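Local coordinates for fimbrium subunit Fim1C (Bacteroides vulgatus, PDB 4QB7), which probably forms part of the tip of the fimbrium, the cell-surface filament that mediates adhesion and biofilm formation, at residues Ile174-Asp179 / Leu329-Asn334; Asp185-Val190 / Ser249-Asp254; Asp233-Thr238 / Ala260-Thr265; Trp243-Ser248 / Asp292-Val297. All coordinates share one frame; numbering follows the deposited sequence.

Contact 1: residues Ile174-Asp179 / Leu329-Asn334; sequences IKVKPD and LTIKMN. With SO4 (sulfate ion), chain B.
V176 and I331 cross obliquely on one face of a parallel strand pair, the CG1 methyl of V176 lying 3.5 Å from CD1 of I331. I174 CG2 against L329 CD1 continues this apolar row. On the other face, K177 and T330 are paired across the strands, their side chains slanting past each other. The lysine chain runs out extended from a CG between the backbone N and the carbonyl carbon (chi1 57°), its CE passing 3.4 Å from T330 OG1, while NZ binds a sulfate ion at O4 (2.9 Å). Between the two faces L329 N bonds K175 O, K177 N bonds L329 O and I331 N bonds K177 O; a weak bond from D179 N to I331 O follows. P178, lacking an N-H, points CA at I331 O. Just past the strands the D179 carboxylate comes near 332-333, and N of M333, a selenomethionine, bonds OD1 (2.8 Å) from above its plane. Branched aliphatics suit the face packing on strands 186-196 and 338-346, polar lysine and threonine the partly exposed face; the sulfate is probably from the crystallisation liquor. The chemistry implies a two-sided pairing of strands 159-178 and 323-331, an aspartate carboxylate accepting a peptide N-H just beyond.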
# COMPACT_ATOMS: atom_id res chain seq x y z
N ILE A 174 4.56 -0.43 -13.43
CA ILE A 174 5.66 -1.12 -14.08
C ILE A 174 5.49 -0.74 -15.55
O ILE A 174 4.45 -1.05 -16.14
CB ILE A 174 5.74 -2.63 -13.79
CG1 ILE A 174 5.88 -2.87 -12.28
CG2 ILE A 174 6.94 -3.21 -14.54
CD1 ILE A 174 5.66 -4.22 -11.81
N LYS A 175 6.43 0.07 -16.07
CA LYS A 175 6.45 0.60 -17.42
C LYS A 175 7.55 -0.09 -18.23
O LYS A 175 8.62 -0.36 -17.69
CB LYS A 175 6.71 2.11 -17.35
CG LYS A 175 5.57 2.96 -16.79
CD LYS A 175 5.92 4.41 -16.96
CE LYS A 175 4.83 5.35 -16.52
NZ LYS A 175 5.40 6.70 -16.22
N VAL A 176 7.31 -0.39 -19.53
CA VAL A 176 8.30 -1.09 -20.38
C VAL A 176 8.56 -0.34 -21.69
O VAL A 176 7.65 0.25 -22.25
CB VAL A 176 7.89 -2.56 -20.69
CG1 VAL A 176 9.06 -3.33 -21.27
CG2 VAL A 176 7.36 -3.28 -19.45
N LYS A 177 9.80 -0.39 -22.19
CA LYS A 177 10.15 0.19 -23.50
C LYS A 177 11.36 -0.51 -24.11
O LYS A 177 12.24 -0.92 -23.35
CB LYS A 177 10.42 1.70 -23.41
CG LYS A 177 11.51 2.08 -22.43
CD LYS A 177 11.94 3.49 -22.56
CE LYS A 177 12.87 3.81 -21.42
NZ LYS A 177 13.15 5.27 -21.33
N PRO A 178 11.50 -0.59 -25.45
CA PRO A 178 12.76 -1.09 -26.03
C PRO A 178 13.84 0.00 -25.92
O PRO A 178 13.50 1.16 -25.64
CB PRO A 178 12.37 -1.36 -27.48
CG PRO A 178 11.34 -0.32 -27.78
CD PRO A 178 10.57 -0.13 -26.51
N ASP A 179 15.15 -0.34 -26.12
CA ASP A 179 16.22 0.68 -26.00
C ASP A 179 16.40 1.49 -27.29
O ASP A 179 17.07 2.52 -27.29
CB ASP A 179 17.57 0.07 -25.53
CG ASP A 179 18.20 -0.95 -26.47
OD1 ASP A 179 17.45 -1.65 -27.18
OD2 ASP A 179 19.45 -1.10 -26.43
N LEU A 329 11.39 -0.46 -17.05
CA LEU A 329 12.17 -1.56 -17.65
C LEU A 329 12.51 -1.27 -19.10
O LEU A 329 11.60 -1.02 -19.91
CB LEU A 329 11.36 -2.87 -17.62
CG LEU A 329 11.26 -3.71 -16.36
CD1 LEU A 329 10.83 -2.88 -15.13
CD2 LEU A 329 10.30 -4.82 -16.59
N THR A 330 13.82 -1.30 -19.42
CA THR A 330 14.30 -1.09 -20.77
C THR A 330 14.78 -2.42 -21.31
O THR A 330 15.73 -2.99 -20.80
CB THR A 330 15.39 0.01 -20.84
OG1 THR A 330 14.87 1.24 -20.34
CG2 THR A 330 15.89 0.24 -22.27
N ILE A 331 14.10 -2.92 -22.34
CA ILE A 331 14.49 -4.17 -22.99
C ILE A 331 15.57 -3.83 -24.01
O ILE A 331 15.31 -3.05 -24.93
CB ILE A 331 13.28 -4.90 -23.61
CG1 ILE A 331 12.16 -5.11 -22.55
CG2 ILE A 331 13.75 -6.21 -24.22
CD1 ILE A 331 10.90 -5.69 -23.08
N LYS A 332 16.80 -4.34 -23.80
CA LYS A 332 17.94 -4.12 -24.69
C LYS A 332 17.80 -5.05 -25.87
O LYS A 332 17.76 -6.26 -25.68
CB LYS A 332 19.27 -4.36 -23.97
CG LYS A 332 19.80 -3.14 -23.22
CD LYS A 332 21.31 -3.28 -22.96
CE LYS A 332 22.19 -2.89 -24.14
NZ LYS A 332 23.32 -3.85 -24.36
N MSE A 333 17.65 -4.49 -27.08
CA MSE A 333 17.45 -5.25 -28.31
C MSE A 333 18.72 -5.92 -28.84
O MSE A 333 18.58 -6.86 -29.59
CB MSE A 333 16.85 -4.35 -29.39
CG MSE A 333 15.48 -3.76 -29.00
SE MSE A 333 14.11 -5.13 -28.66
CE MSE A 333 14.08 -5.96 -30.29
N ASN A 334 19.93 -5.48 -28.46
CA ASN A 334 21.14 -6.15 -28.96
C ASN A 334 21.69 -7.18 -27.97
O ASN A 334 22.76 -7.75 -28.22
CB ASN A 334 22.24 -5.13 -29.33
CG ASN A 334 22.74 -4.27 -28.20
OD1 ASN A 334 22.42 -4.49 -27.03
ND2 ASN A 334 23.55 -3.28 -28.52
S SO4 B . 10.30 6.96 -19.37
O1 SO4 B . 9.91 8.26 -19.91
O2 SO4 B . 11.52 7.07 -18.56
O3 SO4 B . 9.20 6.46 -18.54
O4 SO4 B . 10.54 6.11 -20.53

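Contact 2: residues Asp185-Val190 / Ser249-Asp254; sequences DTKIFV and SINVSD
The F189 ring and the N251 amide are neighbours on one face of a short antiparallel pairing, their planes 50° apart. CD1 of the ring lies 3.7 Å from N251 CA and 3.4 Å from S249 OG; both of these atoms come in obliquely, neither squarely over the ring nor in its plane. The ring also stacks with that of Y245, and S249 OG finds its hydrogen-bond partner in T240. F189 and N251 form the non-hydrogen-bonded pair, and V190 with I250 the hydrogen-bonded one, where V190 N meets I250 O and I250 N meets V190 O.

On the other side V252 CG2 touches I188 CG2 (3.7 Å) and V190 CG2 (3.8 Å), the two valine side chains crossing at about a right angle. Beta-branched methyls suit this side, which faces P178, V176 and L261 of adjoining strands.

Beyond N251 the segment 249-254 leaves the strand in an Asx turn. N251, its CG anti to the backbone N (chi1 -174°), accepts at OD1 from S253 N, at 3.0 Å, and also from S253 OG. That hydroxyl in turn accepts from I188 N (3.0 Å), standing in for a backbone carbonyl, while V252 N binds I188 O. N251 ND2 and K187 NZ share a water. The chemistry implies a relay that supplies I188 N where regular pairing stops: its peptide N-H gives to the S253 hydroxyl, and that hydroxyl to the N251 amide oxygen, which holds the serine through two bonds.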
# COMPACT_ATOMS: atom_id res chain seq x y z
N ASP A 185 7.78 -2.13 -38.74
CA ASP A 185 7.50 -3.55 -38.95
C ASP A 185 7.74 -4.47 -37.74
O ASP A 185 7.60 -5.69 -37.89
CB ASP A 185 8.32 -4.03 -40.14
CG ASP A 185 7.67 -3.74 -41.48
OD1 ASP A 185 6.88 -2.74 -41.57
OD2 ASP A 185 7.93 -4.52 -42.45
N THR A 186 8.09 -3.90 -36.57
CA THR A 186 8.34 -4.68 -35.36
C THR A 186 7.66 -4.01 -34.17
O THR A 186 7.70 -2.76 -34.05
CB THR A 186 9.84 -4.89 -35.15
OG1 THR A 186 10.32 -5.70 -36.22
CG2 THR A 186 10.17 -5.56 -33.84
N LYS A 187 6.99 -4.84 -33.32
CA LYS A 187 6.33 -4.37 -32.11
C LYS A 187 6.65 -5.32 -30.94
O LYS A 187 7.03 -6.46 -31.18
CB LYS A 187 4.81 -4.21 -32.34
CG LYS A 187 4.51 -3.15 -33.43
CD LYS A 187 3.08 -2.78 -33.61
CE LYS A 187 2.91 -1.77 -34.72
NZ LYS A 187 3.52 -0.45 -34.39
N ILE A 188 6.60 -4.81 -29.71
CA ILE A 188 6.83 -5.62 -28.51
C ILE A 188 5.53 -5.60 -27.71
O ILE A 188 4.98 -4.51 -27.46
CB ILE A 188 8.04 -5.20 -27.61
CG1 ILE A 188 9.33 -5.18 -28.36
CG2 ILE A 188 8.17 -6.12 -26.35
CD1 ILE A 188 10.46 -4.66 -27.52
N PHE A 189 5.08 -6.78 -27.28
CA PHE A 189 3.87 -6.95 -26.48
C PHE A 189 4.17 -7.69 -25.18
O PHE A 189 4.79 -8.76 -25.22
CB PHE A 189 2.80 -7.70 -27.28
CG PHE A 189 2.38 -7.02 -28.55
CD1 PHE A 189 1.41 -6.02 -28.53
CD2 PHE A 189 2.94 -7.38 -29.77
CE1 PHE A 189 1.02 -5.38 -29.72
CE2 PHE A 189 2.53 -6.76 -30.95
CZ PHE A 189 1.56 -5.79 -30.92
N VAL A 190 3.76 -7.13 -24.04
CA VAL A 190 3.96 -7.81 -22.75
C VAL A 190 2.68 -8.62 -22.48
O VAL A 190 1.57 -8.09 -22.65
CB VAL A 190 4.35 -6.84 -21.61
CG1 VAL A 190 4.28 -7.52 -20.24
CG2 VAL A 190 5.74 -6.25 -21.86
N SER A 249 -2.68 -8.62 -24.68
CA SER A 249 -1.39 -8.04 -24.31
C SER A 249 -1.40 -6.51 -24.16
O SER A 249 -2.44 -5.89 -24.31
CB SER A 249 -0.39 -8.40 -25.40
OG SER A 249 -0.75 -7.74 -26.61
N ILE A 250 -0.23 -5.93 -23.84
CA ILE A 250 0.05 -4.49 -23.77
C ILE A 250 1.17 -4.18 -24.77
O ILE A 250 2.26 -4.73 -24.66
CB ILE A 250 0.38 -3.96 -22.33
CG1 ILE A 250 -0.78 -4.20 -21.35
CG2 ILE A 250 0.73 -2.47 -22.37
CD1 ILE A 250 -0.38 -4.81 -20.13
N ASN A 251 0.88 -3.29 -25.74
CA ASN A 251 1.87 -2.82 -26.70
C ASN A 251 2.83 -1.87 -26.00
O ASN A 251 2.43 -0.76 -25.65
CB ASN A 251 1.19 -2.12 -27.85
CG ASN A 251 2.10 -1.71 -28.96
OD1 ASN A 251 3.31 -1.69 -28.83
ND2 ASN A 251 1.53 -1.43 -30.09
N VAL A 252 4.10 -2.27 -25.86
CA VAL A 252 5.13 -1.46 -25.20
C VAL A 252 6.23 -1.00 -26.20
O VAL A 252 7.33 -0.71 -25.76
CB VAL A 252 5.73 -2.23 -23.99
CG1 VAL A 252 4.68 -2.51 -22.93
CG2 VAL A 252 6.43 -3.51 -24.41
N SER A 253 5.91 -0.85 -27.51
CA SER A 253 6.86 -0.54 -28.60
C SER A 253 7.47 0.88 -28.62
O SER A 253 8.47 1.08 -29.31
CB SER A 253 6.21 -0.79 -29.95
OG SER A 253 5.54 -2.04 -29.95
N ASP A 254 6.89 1.86 -27.89
CA ASP A 254 7.38 3.24 -27.86
C ASP A 254 8.73 3.35 -27.13
O ASP A 254 8.80 3.09 -25.94
CB ASP A 254 6.33 4.15 -27.19
CG ASP A 254 6.48 5.65 -27.44
OD1 ASP A 254 7.60 6.10 -27.83
OD2 ASP A 254 5.48 6.38 -27.24
O HOH W 1 2.86 0.76 -31.93

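Contact 3: residues Asp233-Thr238 / Ala260-Thr265; sequences DFLNKT and ALFSDT
N236 N gives L261 O a nearly straight hydrogen bond, 2.9 Å long with 170° at the hydrogen, and the same oxygen is approached by L235 CA in a C-H contact of 3.3 Å. N236 is also the centre of an inverse gamma turn, in which K237 N bonds back to L235 O. The turn bends the loop that follows strand 229-230 against the irregular part of strand 259-270. Its asparagine suits an exposed place, its amide resting on S263 CB with ND2 at 3.7 Å.

F234 and F262 make an edge-to-face pair, centroids 4.8 Å apart and planes at 79°. The F234 CG is anti to the backbone N (chi1 176°). CE2 of its ring lies over the centre of the F262 face, a placement that sets weakly positive C-H groups on pi density. L235 CD2 lies at the edge of F262, near CE1, and also 4.0 Å from L261 CB, the two leucines lying side by side and pointing the same way. F262 also touches I171 and I174 of strand 159-178. A water over one face of F234, toward its rim, bridges the backbones, donating to F234 O at 2.7 Å and accepting from S263 N.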
# COMPACT_ATOMS: atom_id res chain seq x y z
N ASP A 233 -3.01 -11.29 -14.62
CA ASP A 233 -4.40 -10.85 -14.78
C ASP A 233 -4.65 -9.47 -14.14
O ASP A 233 -5.76 -8.93 -14.27
CB ASP A 233 -5.39 -11.89 -14.22
CG ASP A 233 -5.38 -13.21 -14.95
OD1 ASP A 233 -5.26 -13.20 -16.20
OD2 ASP A 233 -5.47 -14.25 -14.28
N PHE A 234 -3.64 -8.89 -13.46
CA PHE A 234 -3.73 -7.59 -12.84
C PHE A 234 -3.42 -6.54 -13.89
O PHE A 234 -3.91 -5.40 -13.83
CB PHE A 234 -2.78 -7.48 -11.63
CG PHE A 234 -2.76 -6.11 -10.98
CD1 PHE A 234 -3.83 -5.67 -10.20
CD2 PHE A 234 -1.68 -5.23 -11.20
CE1 PHE A 234 -3.82 -4.39 -9.64
CE2 PHE A 234 -1.66 -3.96 -10.61
CZ PHE A 234 -2.74 -3.55 -9.84
N LEU A 235 -2.60 -6.94 -14.88
CA LEU A 235 -2.14 -6.08 -15.96
C LEU A 235 -3.30 -5.63 -16.84
O LEU A 235 -4.26 -6.38 -17.09
CB LEU A 235 -1.06 -6.76 -16.82
CG LEU A 235 0.13 -7.47 -16.17
CD1 LEU A 235 1.08 -8.00 -17.24
CD2 LEU A 235 0.87 -6.57 -15.21
N ASN A 236 -3.19 -4.40 -17.33
CA ASN A 236 -4.19 -3.75 -18.16
C ASN A 236 -4.09 -4.21 -19.62
O ASN A 236 -3.96 -3.39 -20.53
CB ASN A 236 -3.97 -2.25 -18.02
CG ASN A 236 -5.05 -1.37 -18.56
OD1 ASN A 236 -6.20 -1.78 -18.73
ND2 ASN A 236 -4.67 -0.14 -18.88
N LYS A 237 -4.14 -5.54 -19.83
CA LYS A 237 -4.06 -6.19 -21.14
C LYS A 237 -5.31 -5.88 -21.96
O LYS A 237 -6.38 -5.76 -21.39
CB LYS A 237 -3.88 -7.72 -20.98
CG LYS A 237 -2.44 -8.15 -20.73
CD LYS A 237 -2.34 -9.37 -19.82
CE LYS A 237 -2.36 -10.70 -20.52
NZ LYS A 237 -2.58 -11.79 -19.55
N THR A 238 -5.15 -5.71 -23.28
CA THR A 238 -6.25 -5.46 -24.23
C THR A 238 -6.10 -6.41 -25.41
O THR A 238 -5.07 -7.06 -25.56
CB THR A 238 -6.31 -3.98 -24.68
OG1 THR A 238 -5.07 -3.59 -25.29
CG2 THR A 238 -6.69 -3.03 -23.56
N ALA A 260 2.98 1.93 -19.61
CA ALA A 260 2.49 1.35 -18.35
C ALA A 260 1.83 -0.04 -18.52
O ALA A 260 1.09 -0.27 -19.49
CB ALA A 260 1.49 2.29 -17.72
N LEU A 261 2.04 -0.94 -17.52
CA LEU A 261 1.43 -2.27 -17.51
C LEU A 261 0.19 -2.32 -16.59
O LEU A 261 -0.65 -3.21 -16.72
CB LEU A 261 2.43 -3.37 -17.11
CG LEU A 261 3.70 -3.55 -17.95
CD1 LEU A 261 4.56 -4.62 -17.36
CD2 LEU A 261 3.39 -3.85 -19.43
N PHE A 262 0.07 -1.34 -15.68
CA PHE A 262 -1.07 -1.17 -14.76
C PHE A 262 -1.96 -0.07 -15.26
O PHE A 262 -1.45 0.90 -15.83
CB PHE A 262 -0.62 -0.81 -13.32
CG PHE A 262 0.35 -1.69 -12.57
CD1 PHE A 262 0.75 -2.92 -13.09
CD2 PHE A 262 0.82 -1.32 -11.32
CE1 PHE A 262 1.64 -3.74 -12.39
CE2 PHE A 262 1.72 -2.14 -10.63
CZ PHE A 262 2.13 -3.33 -11.17
N SER A 263 -3.27 -0.15 -14.97
CA SER A 263 -4.17 0.93 -15.36
C SER A 263 -3.95 2.12 -14.43
O SER A 263 -3.34 1.96 -13.37
CB SER A 263 -5.62 0.46 -15.36
OG SER A 263 -6.15 0.42 -14.05
N ASP A 264 -4.41 3.32 -14.83
CA ASP A 264 -4.28 4.57 -14.07
C ASP A 264 -4.81 4.49 -12.65
O ASP A 264 -4.27 5.15 -11.76
CB ASP A 264 -5.03 5.72 -14.78
CG ASP A 264 -4.29 6.36 -15.95
OD1 ASP A 264 -3.05 6.14 -16.08
OD2 ASP A 264 -4.94 7.11 -16.72
N THR A 265 -5.87 3.71 -12.45
CA THR A 265 -6.53 3.61 -11.17
C THR A 265 -6.05 2.41 -10.32
O THR A 265 -6.38 2.36 -9.14
CB THR A 265 -8.05 3.53 -11.39
OG1 THR A 265 -8.35 2.53 -12.37
CG2 THR A 265 -8.62 4.87 -11.83
O HOH W 2 -3.90 -2.67 -13.79

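Contact 4: residues Trp243-Ser248 / Asp292-Val297; sequences WGYNKS and DIVTKV. With SO4 (sulfate ion), chain F; SO4 (sulfate ion), chain C.
Y245 carries its CG anti to the backbone N (chi1 179°), and its ring lies against V294; K296 does likewise (chi1 177°), its CG leading into an extended chain across W243. The lysine and the indole cross at about a right angle. K296 CB makes a CH-pi contact over the centre of the six-membered ring, 3.7 Å from its centroid; CD lies over the same face, 3.4 Å from NE1, so that methylenes rather than the ammonium group meet the indole. In the plane of the same ring, at its edge, V294 O lies 3.6 Å from CZ3.

V294 touches both aromatics, one methyl on each; its forked side chain suits this double contact. CG1 meets W243 CE3, while CG2 sits over one face of Y245, off toward the rim, 3.5 Å from CD1. Y245 then ends in a hydrogen bond: OH donates to the anti lone pair of D292 OD2, 2.7 Å away, with ring and carboxylate planes 79° apart. The other carboxylate oxygen, OD1, is held by T306, and the Y245 ring stacks on F189.

G244 tolerates its positive phi because it lacks a CB, which would press on the W243 carbonyl. Past Y245, N246 N binds one sulfate ion at O3 (2.8 Å), and S248 N another at O1 (2.7 Å), both probably from the crystallisation liquor. The chemistry implies a loop fastened to strand 286-296 by side chains rather than by a beta ladder: aromatic faces take aliphatic groups, and a phenol and, from outside the two segments, T306 share the two oxygens of a buried carboxylate.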
# COMPACT_ATOMS: atom_id res chain seq x y z
N TRP A 243 -0.98 -7.95 -37.66
CA TRP A 243 -0.36 -8.87 -38.62
C TRP A 243 -0.54 -10.34 -38.23
O TRP A 243 0.42 -11.10 -38.28
CB TRP A 243 1.16 -8.56 -38.78
CG TRP A 243 1.51 -7.11 -38.89
CD1 TRP A 243 0.97 -6.20 -39.75
CD2 TRP A 243 2.52 -6.41 -38.15
NE1 TRP A 243 1.55 -4.96 -39.56
CE2 TRP A 243 2.53 -5.07 -38.61
CE3 TRP A 243 3.43 -6.79 -37.14
CZ2 TRP A 243 3.40 -4.11 -38.09
CZ3 TRP A 243 4.30 -5.83 -36.64
CH2 TRP A 243 4.27 -4.51 -37.10
N GLY A 244 -1.74 -10.73 -37.82
CA GLY A 244 -2.04 -12.08 -37.36
C GLY A 244 -1.85 -12.30 -35.87
O GLY A 244 -2.37 -13.27 -35.31
N TYR A 245 -1.08 -11.43 -35.20
CA TYR A 245 -0.83 -11.53 -33.76
C TYR A 245 -2.08 -11.09 -33.02
O TYR A 245 -2.50 -9.96 -33.21
CB TYR A 245 0.41 -10.70 -33.35
CG TYR A 245 0.71 -10.75 -31.87
CD1 TYR A 245 1.49 -11.77 -31.32
CD2 TYR A 245 0.17 -9.81 -30.99
CE1 TYR A 245 1.78 -11.82 -29.96
CE2 TYR A 245 0.43 -9.86 -29.62
CZ TYR A 245 1.25 -10.85 -29.12
OH TYR A 245 1.54 -10.87 -27.79
N ASN A 246 -2.69 -11.98 -32.22
CA ASN A 246 -3.92 -11.62 -31.54
C ASN A 246 -4.00 -12.11 -30.07
O ASN A 246 -5.09 -12.38 -29.55
CB ASN A 246 -5.12 -12.09 -32.33
CG ASN A 246 -5.35 -13.55 -32.36
OD1 ASN A 246 -4.46 -14.36 -32.09
ND2 ASN A 246 -6.58 -13.92 -32.68
N LYS A 247 -2.88 -12.08 -29.40
CA LYS A 247 -2.77 -12.43 -27.99
C LYS A 247 -3.21 -11.23 -27.13
O LYS A 247 -2.91 -10.09 -27.48
CB LYS A 247 -1.29 -12.83 -27.74
CG LYS A 247 -0.94 -13.37 -26.37
CD LYS A 247 -1.24 -14.84 -26.19
CE LYS A 247 -0.96 -15.18 -24.75
NZ LYS A 247 -1.74 -16.37 -24.30
N SER A 248 -3.93 -11.46 -26.02
CA SER A 248 -4.32 -10.39 -25.07
C SER A 248 -3.02 -9.90 -24.44
O SER A 248 -2.28 -10.72 -23.86
CB SER A 248 -5.31 -10.92 -24.03
OG SER A 248 -5.70 -9.95 -23.07
N ASP A 292 6.47 -10.77 -26.32
CA ASP A 292 6.54 -11.19 -27.72
C ASP A 292 7.07 -10.08 -28.58
O ASP A 292 6.61 -8.95 -28.44
CB ASP A 292 5.13 -11.60 -28.20
CG ASP A 292 4.53 -12.78 -27.44
OD1 ASP A 292 5.30 -13.63 -26.95
OD2 ASP A 292 3.27 -12.87 -27.39
N ILE A 293 8.06 -10.38 -29.43
CA ILE A 293 8.63 -9.43 -30.40
C ILE A 293 8.08 -9.85 -31.75
O ILE A 293 8.41 -10.93 -32.24
CB ILE A 293 10.17 -9.33 -30.36
CG1 ILE A 293 10.66 -9.11 -28.89
CG2 ILE A 293 10.67 -8.20 -31.32
CD1 ILE A 293 12.12 -9.34 -28.71
N VAL A 294 7.14 -9.06 -32.27
CA VAL A 294 6.38 -9.40 -33.49
C VAL A 294 6.86 -8.59 -34.66
O VAL A 294 6.79 -7.37 -34.62
CB VAL A 294 4.86 -9.15 -33.23
CG1 VAL A 294 4.02 -9.47 -34.46
CG2 VAL A 294 4.39 -9.93 -32.02
N THR A 295 7.35 -9.28 -35.70
CA THR A 295 7.82 -8.68 -36.95
C THR A 295 6.83 -9.03 -38.08
O THR A 295 6.47 -10.19 -38.25
CB THR A 295 9.26 -9.12 -37.28
OG1 THR A 295 10.12 -8.85 -36.17
CG2 THR A 295 9.81 -8.43 -38.52
N LYS A 296 6.43 -8.01 -38.87
CA LYS A 296 5.52 -8.14 -40.01
C LYS A 296 6.11 -8.99 -41.13
O LYS A 296 7.27 -8.82 -41.50
CB LYS A 296 5.17 -6.75 -40.56
CG LYS A 296 4.27 -6.75 -41.79
CD LYS A 296 3.80 -5.37 -42.12
CE LYS A 296 2.99 -5.36 -43.39
NZ LYS A 296 2.31 -4.05 -43.59
N VAL A 297 5.29 -9.90 -41.68
CA VAL A 297 5.65 -10.67 -42.86
C VAL A 297 4.66 -10.21 -43.94
O VAL A 297 5.09 -9.69 -44.98
CB VAL A 297 5.69 -12.19 -42.63
CG1 VAL A 297 5.86 -12.93 -43.96
CG2 VAL A 297 6.83 -12.55 -41.68
S SO4 F . -4.86 -14.70 -24.55
O1 SO4 F . -5.10 -13.93 -25.76
O2 SO4 F . -4.02 -13.95 -23.58
O3 SO4 F . -6.15 -15.00 -23.91
O4 SO4 F . -4.18 -15.96 -24.85
S SO4 C . -0.59 -15.42 -31.82
O1 SO4 C . 0.75 -15.27 -32.43
O2 SO4 C . -0.51 -15.03 -30.43
O3 SO4 C . -1.47 -14.48 -32.51
O4 SO4 C . -1.08 -16.83 -31.96

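How the contacts relate
From the N terminus, the chain meets contact 1 first at 174-179 and returns to it last at 329-334, so contact 1 closes the widest loop and encloses the other three. Within it the first segments come in the order 185-190, 233-238, 243-248, and their partners 249-254, 260-265, 292-297 follow in the same order, so contacts 2, 3 and 4 all cross one another. Contact 2 brings strand 250-251 onto strand 186-196, contact 3 the preceding loop onto strand 259-270, and contact 4 the same loop onto strand 286-296. P178 against V252 ties contact 1 to contact 2, in another sheet, while I174 beside L261 ties it to contact 3 within its own sheet.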